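Local coordinates for putative hydrolase (Chloroflexus aurantiacus J-10-fl, PDB 3CMN), which is of unknown function but probably acts as a hydrolase of the zincin-like metallopeptidase kind, at residues Q319-A322 against F323-V327; L346-M349 against D350-R353. All blocks are in the same frame, centred on the assembly; numbering follows the deposited sequence.

In the fold
Interactions 1 and 2 follow one another along the chain and pack together on the same side of its centre, both against helix 248-279. Interaction 1 joins successive turns of helix 319-331 and is partly buried: F323 and V324 face inward, whereas A322 is exposed. Interaction 2 is the capped start of the short helix 349-353, mostly buried, with D350 and R353 exposed and S348 partly so. Backbone bonds carry the first; the second adds to them the side chains of S348 and E351, which cap the helix start. The two meet where F323 and Q319 touch I352 and M349, with F323 CD1 3.4 Å from I352 CA.

Interaction 1 (Q319-A322 against F323-V327); sequences QGEA and FVNAV
E321 and N325 sit one turn apart on helix 319-331, joined by the i to i+4 backbone bond of an alpha helix, N325 N to E321 O at 2.8 Å. The next bond, A326 N to A322 O, is equally short at 2.8 Å, although its donor stands 36° out of the carbonyl plane. The preceding one, F323 N to Q319 O, is weak at 3.4 Å. The N325 side chain leans back along the helix: with CG beside its own backbone N (chi1 -75°), ND2 comes within 3.1 Å of E321 O, at an angle too poor for a hydrogen bond. The E321 side chain runs alongside that of N325, pointing the same way, with carboxylate and amide planes 65° apart and E321 OE2 4.1 Å from N325 ND2. Beyond this shell, N325 OD1 is hydrogen-bonded to H270 ND1, which fixes the amide against helix 248-279, where E321 also rests on N269 and N273. Replacing N325 by alanine takes away the amide, which would probably leave H270 ND1 without this partner and cost a polar tie between the two helices. On the buried side, V324 CG2 lies 3.3 Å from G320 O and in plane at the edge of the F323 ring. W358 meets that ring edge-to-face, and V327 CG1 sits over one of its faces, 4.1 Å above the plane and offset toward the rim.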
ATOM      1  N   GLN A 319     -10.814  -6.760  -9.583  1.00 61.73           N
ATOM      2  CA  GLN A 319     -11.988  -6.828  -8.728  1.00 60.49           C
ATOM      3  C   GLN A 319     -12.278  -5.393  -8.280  1.00 60.08           C
ATOM      4  O   GLN A 319     -13.344  -4.840  -8.569  1.00 60.19           O
ATOM      5  CB  GLN A 319     -11.702  -7.714  -7.522  1.00 60.50           C
ATOM      6  CG  GLN A 319     -12.528  -8.993  -7.466  1.00 61.18           C
ATOM      7  CD  GLN A 319     -12.077  -9.923  -6.354  1.00 62.29           C
ATOM      8  OE1 GLN A 319     -10.941 -10.396  -6.351  1.00 61.82           O
ATOM      9  NE2 GLN A 319     -12.968 -10.184  -5.399  1.00 62.79           N
ATOM     10  N   GLY A 320     -11.302  -4.787  -7.610  1.00 58.73           N
ATOM     11  CA  GLY A 320     -11.461  -3.424  -7.146  1.00 56.87           C
ATOM     12  C   GLY A 320     -11.230  -2.391  -8.232  1.00 55.49           C
ATOM     13  O   GLY A 320     -11.686  -1.253  -8.114  1.00 55.72           O
ATOM     14  N   GLU A 321     -10.533  -2.778  -9.297  1.00 54.38           N
ATOM     15  CA  GLU A 321     -10.246  -1.846 -10.386  1.00 53.61           C
ATOM     16  C   GLU A 321     -11.387  -1.766 -11.402  1.00 51.26           C
ATOM     17  O   GLU A 321     -11.699  -0.696 -11.919  1.00 49.85           O
ATOM     18  CB  GLU A 321      -8.948  -2.247 -11.093  1.00 55.58           C
ATOM     19  CG  GLU A 321      -8.141  -1.046 -11.580  1.00 58.36           C
ATOM     20  CD  GLU A 321      -6.934  -1.435 -12.402  1.00 59.64           C
ATOM     21  OE1 GLU A 321      -6.169  -2.316 -11.961  1.00 61.99           O
ATOM     22  OE2 GLU A 321      -6.743  -0.848 -13.484  1.00 60.78           O
ATOM     23  N   ALA A 322     -12.001  -2.912 -11.678  1.00 50.06           N
ATOM     24  CA  ALA A 322     -13.115  -3.007 -12.615  1.00 48.86           C
ATOM     25  C   ALA A 322     -14.316  -2.316 -11.997  1.00 48.14           C
ATOM     26  O   ALA A 322     -15.173  -1.786 -12.708  1.00 49.80           O
ATOM     27  CB  ALA A 322     -13.437  -4.464 -12.902  1.00 50.05           C
ATOM     28  N   PHE A 323     -14.382  -2.327 -10.670  1.00 45.87           N
ATOM     29  CA  PHE A 323     -15.467  -1.656  -9.968  1.00 42.98           C
ATOM     30  C   PHE A 323     -15.373  -0.182 -10.349  1.00 41.34           C
ATOM     31  O   PHE A 323     -16.318   0.399 -10.868  1.00 40.90           O
ATOM     32  CB  PHE A 323     -15.309  -1.806  -8.445  1.00 41.30           C
ATOM     33  CG  PHE A 323     -16.165  -0.853  -7.651  1.00 40.52           C
ATOM     34  CD1 PHE A 323     -17.463  -1.193  -7.285  1.00 40.29           C
ATOM     35  CD2 PHE A 323     -15.692   0.420  -7.330  1.00 39.14           C
ATOM     36  CE1 PHE A 323     -18.280  -0.274  -6.617  1.00 38.31           C
ATOM     37  CE2 PHE A 323     -16.499   1.338  -6.670  1.00 38.47           C
ATOM     38  CZ  PHE A 323     -17.794   0.991  -6.313  1.00 38.78           C
ATOM     39  N   VAL A 324     -14.207   0.403 -10.104  1.00 40.05           N
ATOM     40  CA  VAL A 324     -13.975   1.810 -10.396  1.00 39.86           C
ATOM     41  C   VAL A 324     -14.061   2.151 -11.882  1.00 40.78           C
ATOM     42  O   VAL A 324     -14.570   3.212 -12.240  1.00 39.50           O
ATOM     43  CB  VAL A 324     -12.602   2.265  -9.858  1.00 39.60           C
ATOM     44  CG1 VAL A 324     -12.409   3.750 -10.108  1.00 40.08           C
ATOM     45  CG2 VAL A 324     -12.506   1.976  -8.370  1.00 39.50           C
ATOM     46  N   ASN A 325     -13.556   1.270 -12.745  1.00 42.17           N
ATOM     47  CA  ASN A 325     -13.606   1.529 -14.181  1.00 42.39           C
ATOM     48  C   ASN A 325     -15.056   1.502 -14.614  1.00 43.13           C
ATOM     49  O   ASN A 325     -15.504   2.336 -15.399  1.00 44.13           O
ATOM     50  CB  ASN A 325     -12.807   0.481 -14.960  1.00 43.27           C
ATOM     51  CG  ASN A 325     -11.305   0.682 -14.844  1.00 43.74           C
ATOM     52  OD1 ASN A 325     -10.816   1.817 -14.799  1.00 44.49           O
ATOM     53  ND2 ASN A 325     -10.561  -0.421 -14.813  1.00 43.89           N
ATOM     54  N   ALA A 326     -15.793   0.539 -14.080  1.00 44.06           N
ATOM     55  CA  ALA A 326     -17.200   0.409 -14.384  1.00 44.83           C
ATOM     56  C   ALA A 326     -17.923   1.717 -14.068  1.00 46.40           C
ATOM     57  O   ALA A 326     -18.335   2.432 -14.984  1.00 48.19           O
ATOM     58  CB  ALA A 326     -17.796  -0.726 -13.575  1.00 46.46           C
ATOM     59  N   VAL A 327     -18.054   2.051 -12.782  1.00 45.06           N
ATOM     60  CA  VAL A 327     -18.760   3.272 -12.397  1.00 43.35           C
ATOM     61  C   VAL A 327     -18.230   4.523 -13.088  1.00 42.33           C
ATOM     62  O   VAL A 327     -19.010   5.390 -13.474  1.00 42.73           O
ATOM     63  CB  VAL A 327     -18.779   3.490 -10.833  1.00 43.57           C
ATOM     64  CG1 VAL A 327     -18.755   2.154 -10.130  1.00 41.42           C
ATOM     65  CG2 VAL A 327     -17.636   4.384 -10.380  1.00 42.79           C
TER

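Interaction 2 (L346-M349 against D350-R353); sequences LPSM and DEIR
The guanidinium of R353 lies flat against the backbone of M349, whose O stands over one face, 3.0 Å from NH1 but too poorly aligned for a hydrogen bond. D350 CA packs on the same face, 3.4 Å above the plane and offset toward the rim, and M349 CE meets the edge in plane, 3.7 Å from NH1. A bend at chi3 folds the arginine back over the turn, where NH2 forms a salt bridge with D350 OD1 at 2.7 Å, though the hydrogen bond within it is weak. At the start of helix 349-353, S348 is the N-cap and forms a capping box with E351. S348 OG, placed between backbone N and carbonyl carbon (chi1 62°), accepts from E351 N at 3.0 Å in a nearly straight bond (167°). In return E351 OE1 takes S348 N on its anti lone pair, at 2.7 Å. The other carboxylate oxygen, OE2, makes a salt bridge with R361, so E351 also ties helix 349-353 to helix 355-363. P347 packs on the apolar side of the turn: its CB touches E351 CB, and its side chain lies obliquely across that of I352, CG 3.6 Å from I352 CG1, while M349 SD rests on I352 CD1.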
ATOM      1  N   LEU A 346     -18.091   3.551   0.865  1.00 35.77           N
ATOM      2  CA  LEU A 346     -17.195   2.542   0.308  1.00 36.83           C
ATOM      3  C   LEU A 346     -18.089   1.388  -0.083  1.00 38.17           C
ATOM      4  O   LEU A 346     -19.058   1.092   0.608  1.00 38.89           O
ATOM      5  CB  LEU A 346     -16.190   2.039   1.349  1.00 34.48           C
ATOM      6  CG  LEU A 346     -15.112   2.964   1.902  1.00 33.11           C
ATOM      7  CD1 LEU A 346     -14.424   2.262   3.049  1.00 31.95           C
ATOM      8  CD2 LEU A 346     -14.111   3.333   0.809  1.00 32.23           C
ATOM      9  N   PRO A 347     -17.786   0.723  -1.198  1.00 40.31           N
ATOM     10  CA  PRO A 347     -18.630  -0.401  -1.600  1.00 41.78           C
ATOM     11  C   PRO A 347     -18.339  -1.617  -0.736  1.00 43.60           C
ATOM     12  O   PRO A 347     -17.289  -1.692  -0.089  1.00 44.39           O
ATOM     13  CB  PRO A 347     -18.222  -0.635  -3.047  1.00 41.75           C
ATOM     14  CG  PRO A 347     -16.757  -0.330  -3.011  1.00 41.85           C
ATOM     15  CD  PRO A 347     -16.714   0.954  -2.180  1.00 40.59           C
ATOM     16  N   SER A 348     -19.280  -2.554  -0.709  1.00 44.26           N
ATOM     17  CA  SER A 348     -19.083  -3.785   0.038  1.00 45.03           C
ATOM     18  C   SER A 348     -18.314  -4.646  -0.958  1.00 46.40           C
ATOM     19  O   SER A 348     -18.109  -4.229  -2.104  1.00 46.05           O
ATOM     20  CB  SER A 348     -20.426  -4.438   0.354  1.00 43.24           C
ATOM     21  OG  SER A 348     -21.098  -4.797  -0.843  1.00 43.53           O
ATOM     22  N   MET A 349     -17.875  -5.831  -0.545  1.00 47.61           N
ATOM     23  CA  MET A 349     -17.174  -6.691  -1.485  1.00 49.05           C
ATOM     24  C   MET A 349     -18.154  -7.033  -2.603  1.00 49.20           C
ATOM     25  O   MET A 349     -17.776  -7.151  -3.767  1.00 49.32           O
ATOM     26  CB  MET A 349     -16.659  -7.959  -0.794  1.00 49.15           C
ATOM     27  CG  MET A 349     -15.270  -7.791  -0.182  1.00 48.32           C
ATOM     28  SD  MET A 349     -14.041  -7.178  -1.373  1.00 48.65           S
ATOM     29  CE  MET A 349     -14.186  -8.403  -2.619  1.00 49.56           C
ATOM     30  N   ASP A 350     -19.424  -7.163  -2.239  1.00 50.68           N
ATOM     31  CA  ASP A 350     -20.479  -7.453  -3.207  1.00 52.19           C
ATOM     32  C   ASP A 350     -20.594  -6.339  -4.239  1.00 51.49           C
ATOM     33  O   ASP A 350     -20.589  -6.597  -5.444  1.00 52.24           O
ATOM     34  CB  ASP A 350     -21.822  -7.610  -2.497  1.00 55.32           C
ATOM     35  CG  ASP A 350     -22.103  -9.041  -2.102  1.00 59.54           C
ATOM     36  OD1 ASP A 350     -22.099  -9.913  -2.999  1.00 61.27           O
ATOM     37  OD2 ASP A 350     -22.325  -9.297  -0.900  1.00 61.83           O
ATOM     38  N   GLU A 351     -20.694  -5.097  -3.765  1.00 50.15           N
ATOM     39  CA  GLU A 351     -20.806  -3.949  -4.661  1.00 47.91           C
ATOM     40  C   GLU A 351     -19.584  -3.867  -5.570  1.00 47.33           C
ATOM     41  O   GLU A 351     -19.682  -3.420  -6.709  1.00 47.18           O
ATOM     42  CB  GLU A 351     -20.985  -2.664  -3.845  1.00 46.78           C
ATOM     43  CG  GLU A 351     -22.319  -2.638  -3.106  1.00 46.86           C
ATOM     44  CD  GLU A 351     -22.464  -1.474  -2.141  1.00 47.57           C
ATOM     45  OE1 GLU A 351     -21.632  -1.357  -1.213  1.00 48.21           O
ATOM     46  OE2 GLU A 351     -23.415  -0.677  -2.304  1.00 46.34           O
ATOM     47  N   ILE A 352     -18.434  -4.307  -5.073  1.00 47.13           N
ATOM     48  CA  ILE A 352     -17.222  -4.301  -5.876  1.00 47.44           C
ATOM     49  C   ILE A 352     -17.387  -5.307  -7.015  1.00 49.33           C
ATOM     50  O   ILE A 352     -16.872  -5.104  -8.118  1.00 49.17           O
ATOM     51  CB  ILE A 352     -15.977  -4.649  -5.006  1.00 46.91           C
ATOM     52  CG1 ILE A 352     -15.361  -3.358  -4.474  1.00 46.39           C
ATOM     53  CG2 ILE A 352     -14.944  -5.442  -5.808  1.00 44.73           C
ATOM     54  CD1 ILE A 352     -14.219  -3.570  -3.514  1.00 46.72           C
ATOM     55  N   ARG A 353     -18.124  -6.381  -6.746  1.00 50.82           N
ATOM     56  CA  ARG A 353     -18.362  -7.420  -7.742  1.00 52.17           C
ATOM     57  C   ARG A 353     -19.465  -7.001  -8.702  1.00 53.67           C
ATOM     58  O   ARG A 353     -19.548  -7.487  -9.836  1.00 53.41           O
ATOM     59  CB  ARG A 353     -18.733  -8.731  -7.053  1.00 52.96           C
ATOM     60  CG  ARG A 353     -17.589  -9.325  -6.245  1.00 54.06           C
ATOM     61  CD  ARG A 353     -17.867 -10.757  -5.844  1.00 55.17           C
ATOM     62  NE  ARG A 353     -18.858 -10.882  -4.782  1.00 57.34           N
ATOM     63  CZ  ARG A 353     -18.637 -10.552  -3.513  1.00 58.79           C
ATOM     64  NH1 ARG A 353     -17.457 -10.070  -3.150  1.00 60.21           N
ATOM     65  NH2 ARG A 353     -19.589 -10.721  -2.604  1.00 59.00           N
TER